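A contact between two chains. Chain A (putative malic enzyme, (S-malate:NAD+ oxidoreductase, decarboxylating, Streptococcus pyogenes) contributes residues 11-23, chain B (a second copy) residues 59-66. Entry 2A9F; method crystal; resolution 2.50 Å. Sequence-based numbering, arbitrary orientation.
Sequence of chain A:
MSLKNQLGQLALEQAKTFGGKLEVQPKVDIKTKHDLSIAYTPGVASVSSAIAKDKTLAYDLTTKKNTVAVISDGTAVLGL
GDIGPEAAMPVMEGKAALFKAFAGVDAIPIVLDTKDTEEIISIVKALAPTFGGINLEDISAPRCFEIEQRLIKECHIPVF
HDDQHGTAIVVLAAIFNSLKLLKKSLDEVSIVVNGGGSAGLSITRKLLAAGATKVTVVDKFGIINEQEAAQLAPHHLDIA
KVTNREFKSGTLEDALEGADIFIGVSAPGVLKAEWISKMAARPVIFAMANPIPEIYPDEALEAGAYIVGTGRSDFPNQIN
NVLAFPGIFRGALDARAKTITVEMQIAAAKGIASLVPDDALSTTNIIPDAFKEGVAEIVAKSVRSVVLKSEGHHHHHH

Chain A 11-23: ALEQAKTFGGKLE
Chain B 59-66: YDLTTKKN

How are the two backbones laid together? A:Gln14, A:Ala15 and A:Lys16 are helical, A:Gly19 (phi/psi 56/65) and A:Gly20 (96/-178) break away, and A:Leu22 enters a strand. Chain B passes beside A:Gly20 at B:Thr62 (-128/163), then makes a 3-10 turn over B:Thr63 to B:Lys65. The register is A:Ala15 CA to B:Leu61 CA, 4.6 Å, and A:Gly20 CA to B:Thr62 CA, 3.7 Å, so both chains advance in the same sense.

Why glycines at the closest backbone approach? A:Gly20 CA lies 3.5 Å from B:Thr63 N; a CB there would clash with that atom, and one on A:Gly19 with B:Lys65 CD. The positive phi of A:Gly19 by itself favours glycine, and at A:Gly20's angles a CB would also be jammed against the carbonyl O of A:Gly19. B:Thr63 CA also offers a C-H contact to A:Gly19 O at 3.5 Å.

Which apolar groups meet? B:Leu61 (m, t) sets its CB 3.5 Å from A:Ala15 CB and its CD1 4.0 Å from CD1 of A:Leu12 (t, p). B:Thr63 (p) places CG2 4.0 Å from CB of A:Leu22 (m, t).

What polar bond crosses? A:Lys16 (t, p, t, t) extends NZ to OD1 of B:Asp60 (m), 3.3 Å away: a salt bridge whose hydrogen bond is weak, joining opposite charges.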

# COMPACT_ATOMS: atom_id res chain seq x y z
N ALA A 11 -13.56 -11.44 -20.03
CA ALA A 11 -13.99 -11.48 -18.65
C ALA A 11 -13.46 -10.17 -18.06
O ALA A 11 -12.50 -10.13 -17.30
CB ALA A 11 -13.38 -12.66 -17.95
N LEU A 12 -14.09 -9.09 -18.51
CA LEU A 12 -13.82 -7.73 -18.09
C LEU A 12 -14.96 -7.61 -17.07
O LEU A 12 -14.98 -6.72 -16.21
CB LEU A 12 -14.04 -6.80 -19.28
CG LEU A 12 -13.89 -5.28 -19.22
CD1 LEU A 12 -12.69 -4.86 -18.41
CD2 LEU A 12 -13.76 -4.79 -20.64
N GLU A 13 -15.91 -8.54 -17.19
CA GLU A 13 -17.02 -8.57 -16.27
C GLU A 13 -16.48 -9.05 -14.92
O GLU A 13 -17.09 -8.82 -13.88
CB GLU A 13 -18.17 -9.45 -16.80
CG GLU A 13 -17.82 -10.84 -17.33
CD GLU A 13 -19.05 -11.60 -17.86
OE1 GLU A 13 -19.74 -11.07 -18.76
OE2 GLU A 13 -19.32 -12.73 -17.39
N GLN A 14 -15.31 -9.69 -14.94
CA GLN A 14 -14.68 -10.16 -13.71
C GLN A 14 -14.16 -8.99 -12.90
O GLN A 14 -13.91 -9.12 -11.70
CB GLN A 14 -13.51 -11.11 -13.98
CG GLN A 14 -12.92 -11.67 -12.68
CD GLN A 14 -11.49 -12.21 -12.83
OE1 GLN A 14 -10.54 -11.45 -13.03
NE2 GLN A 14 -11.35 -13.52 -12.71
N ALA A 15 -13.95 -7.84 -13.54
CA ALA A 15 -13.46 -6.69 -12.80
C ALA A 15 -14.66 -5.95 -12.22
O ALA A 15 -14.68 -5.61 -11.03
CB ALA A 15 -12.67 -5.77 -13.71
N LYS A 16 -15.65 -5.74 -13.08
CA LYS A 16 -16.89 -5.06 -12.75
C LYS A 16 -17.59 -5.69 -11.55
O LYS A 16 -18.01 -4.99 -10.63
CB LYS A 16 -17.82 -5.12 -13.98
CG LYS A 16 -19.20 -4.51 -13.78
CD LYS A 16 -19.11 -3.01 -13.73
CE LYS A 16 -20.48 -2.36 -13.76
NZ LYS A 16 -20.34 -0.88 -13.85
N THR A 17 -17.68 -7.01 -11.57
CA THR A 17 -18.34 -7.78 -10.52
C THR A 17 -17.72 -7.77 -9.14
O THR A 17 -18.43 -7.76 -8.14
CB THR A 17 -18.47 -9.25 -10.95
OG1 THR A 17 -19.18 -9.31 -12.19
CG2 THR A 17 -19.24 -10.06 -9.90
N PHE A 18 -16.40 -7.78 -9.07
CA PHE A 18 -15.73 -7.80 -7.78
C PHE A 18 -15.03 -6.49 -7.43
O PHE A 18 -14.45 -6.39 -6.36
CB PHE A 18 -14.70 -8.93 -7.74
CG PHE A 18 -15.24 -10.26 -8.15
CD1 PHE A 18 -15.39 -10.58 -9.49
CD2 PHE A 18 -15.61 -11.19 -7.18
CE1 PHE A 18 -15.90 -11.82 -9.87
CE2 PHE A 18 -16.13 -12.43 -7.56
CZ PHE A 18 -16.27 -12.74 -8.91
N GLY A 19 -15.09 -5.51 -8.33
CA GLY A 19 -14.44 -4.23 -8.06
C GLY A 19 -12.97 -4.44 -7.75
O GLY A 19 -12.51 -4.17 -6.63
N GLY A 20 -12.23 -4.91 -8.75
CA GLY A 20 -10.83 -5.21 -8.56
C GLY A 20 -10.71 -6.70 -8.26
O GLY A 20 -11.72 -7.42 -8.23
N LYS A 21 -9.48 -7.16 -8.01
CA LYS A 21 -9.25 -8.57 -7.74
C LYS A 21 -8.61 -8.87 -6.38
O LYS A 21 -8.47 -10.04 -6.01
CB LYS A 21 -8.37 -9.14 -8.85
CG LYS A 21 -8.88 -8.84 -10.24
CD LYS A 21 -8.08 -9.56 -11.31
CE LYS A 21 -6.66 -9.01 -11.46
NZ LYS A 21 -6.48 -8.33 -12.77
N LEU A 22 -8.21 -7.83 -5.65
CA LEU A 22 -7.60 -8.04 -4.34
C LEU A 22 -8.52 -7.61 -3.21
O LEU A 22 -9.46 -6.86 -3.42
CB LEU A 22 -6.27 -7.29 -4.23
CG LEU A 22 -5.16 -7.80 -5.15
CD1 LEU A 22 -3.84 -7.13 -4.77
CD2 LEU A 22 -5.02 -9.31 -5.03
N GLU A 23 -8.23 -8.09 -2.01
CA GLU A 23 -9.03 -7.81 -0.83
C GLU A 23 -8.10 -7.88 0.39
O GLU A 23 -7.07 -8.57 0.35
CB GLU A 23 -10.12 -8.89 -0.74
CG GLU A 23 -11.14 -8.76 0.36
CD GLU A 23 -12.19 -9.88 0.31
OE1 GLU A 23 -13.14 -9.86 1.11
OE2 GLU A 23 -12.05 -10.79 -0.53
N TYR B 59 -12.91 3.51 -10.85
CA TYR B 59 -13.76 3.33 -9.69
C TYR B 59 -14.60 2.07 -9.83
O TYR B 59 -15.19 1.59 -8.88
CB TYR B 59 -14.71 4.54 -9.49
CG TYR B 59 -14.03 5.84 -9.11
CD1 TYR B 59 -13.60 6.74 -10.09
CD2 TYR B 59 -13.78 6.16 -7.78
CE1 TYR B 59 -12.93 7.91 -9.76
CE2 TYR B 59 -13.10 7.34 -7.43
CZ TYR B 59 -12.68 8.21 -8.43
OH TYR B 59 -11.98 9.36 -8.11
N ASP B 60 -14.63 1.53 -11.04
CA ASP B 60 -15.41 0.33 -11.33
C ASP B 60 -14.65 -0.99 -11.45
O ASP B 60 -15.10 -2.01 -10.94
CB ASP B 60 -16.21 0.55 -12.62
CG ASP B 60 -17.43 1.40 -12.41
OD1 ASP B 60 -18.43 0.87 -11.87
OD2 ASP B 60 -17.40 2.59 -12.79
N LEU B 61 -13.50 -0.97 -12.11
CA LEU B 61 -12.75 -2.21 -12.35
C LEU B 61 -11.48 -2.50 -11.53
O LEU B 61 -10.81 -3.52 -11.74
CB LEU B 61 -12.39 -2.28 -13.84
CG LEU B 61 -13.49 -1.84 -14.81
CD1 LEU B 61 -12.91 -1.57 -16.19
CD2 LEU B 61 -14.57 -2.90 -14.86
N THR B 62 -11.15 -1.61 -10.60
CA THR B 62 -9.95 -1.82 -9.80
C THR B 62 -10.33 -1.71 -8.34
O THR B 62 -11.40 -1.18 -8.02
CB THR B 62 -8.85 -0.78 -10.16
OG1 THR B 62 -9.25 0.51 -9.71
CG2 THR B 62 -8.67 -0.71 -11.65
N THR B 63 -9.46 -2.20 -7.46
CA THR B 63 -9.73 -2.16 -6.02
C THR B 63 -9.89 -0.74 -5.48
O THR B 63 -10.27 -0.56 -4.32
CB THR B 63 -8.65 -2.87 -5.20
OG1 THR B 63 -7.37 -2.30 -5.49
CG2 THR B 63 -8.63 -4.36 -5.52
N LYS B 64 -9.61 0.25 -6.32
CA LYS B 64 -9.76 1.65 -5.92
C LYS B 64 -11.20 1.88 -5.49
O LYS B 64 -11.49 2.77 -4.69
CB LYS B 64 -9.45 2.58 -7.09
CG LYS B 64 -9.66 4.03 -6.78
CD LYS B 64 -9.61 4.86 -8.04
CE LYS B 64 -9.55 6.35 -7.71
NZ LYS B 64 -8.14 6.80 -7.43
N LYS B 65 -12.10 1.07 -6.03
CA LYS B 65 -13.50 1.15 -5.71
C LYS B 65 -13.77 0.89 -4.23
O LYS B 65 -14.81 1.28 -3.71
CB LYS B 65 -14.29 0.14 -6.55
CG LYS B 65 -15.71 -0.15 -6.08
CD LYS B 65 -16.47 -0.98 -7.10
CE LYS B 65 -17.76 -1.59 -6.52
NZ LYS B 65 -18.45 -2.46 -7.51
N ASN B 66 -12.83 0.24 -3.54
CA ASN B 66 -13.08 -0.05 -2.14
C ASN B 66 -11.88 0.02 -1.17
O ASN B 66 -12.04 -0.26 0.02
CB ASN B 66 -13.74 -1.43 -2.02
CG ASN B 66 -14.40 -1.64 -0.68
OD1 ASN B 66 -15.28 -0.88 -0.27
ND2 ASN B 66 -13.98 -2.70 0.03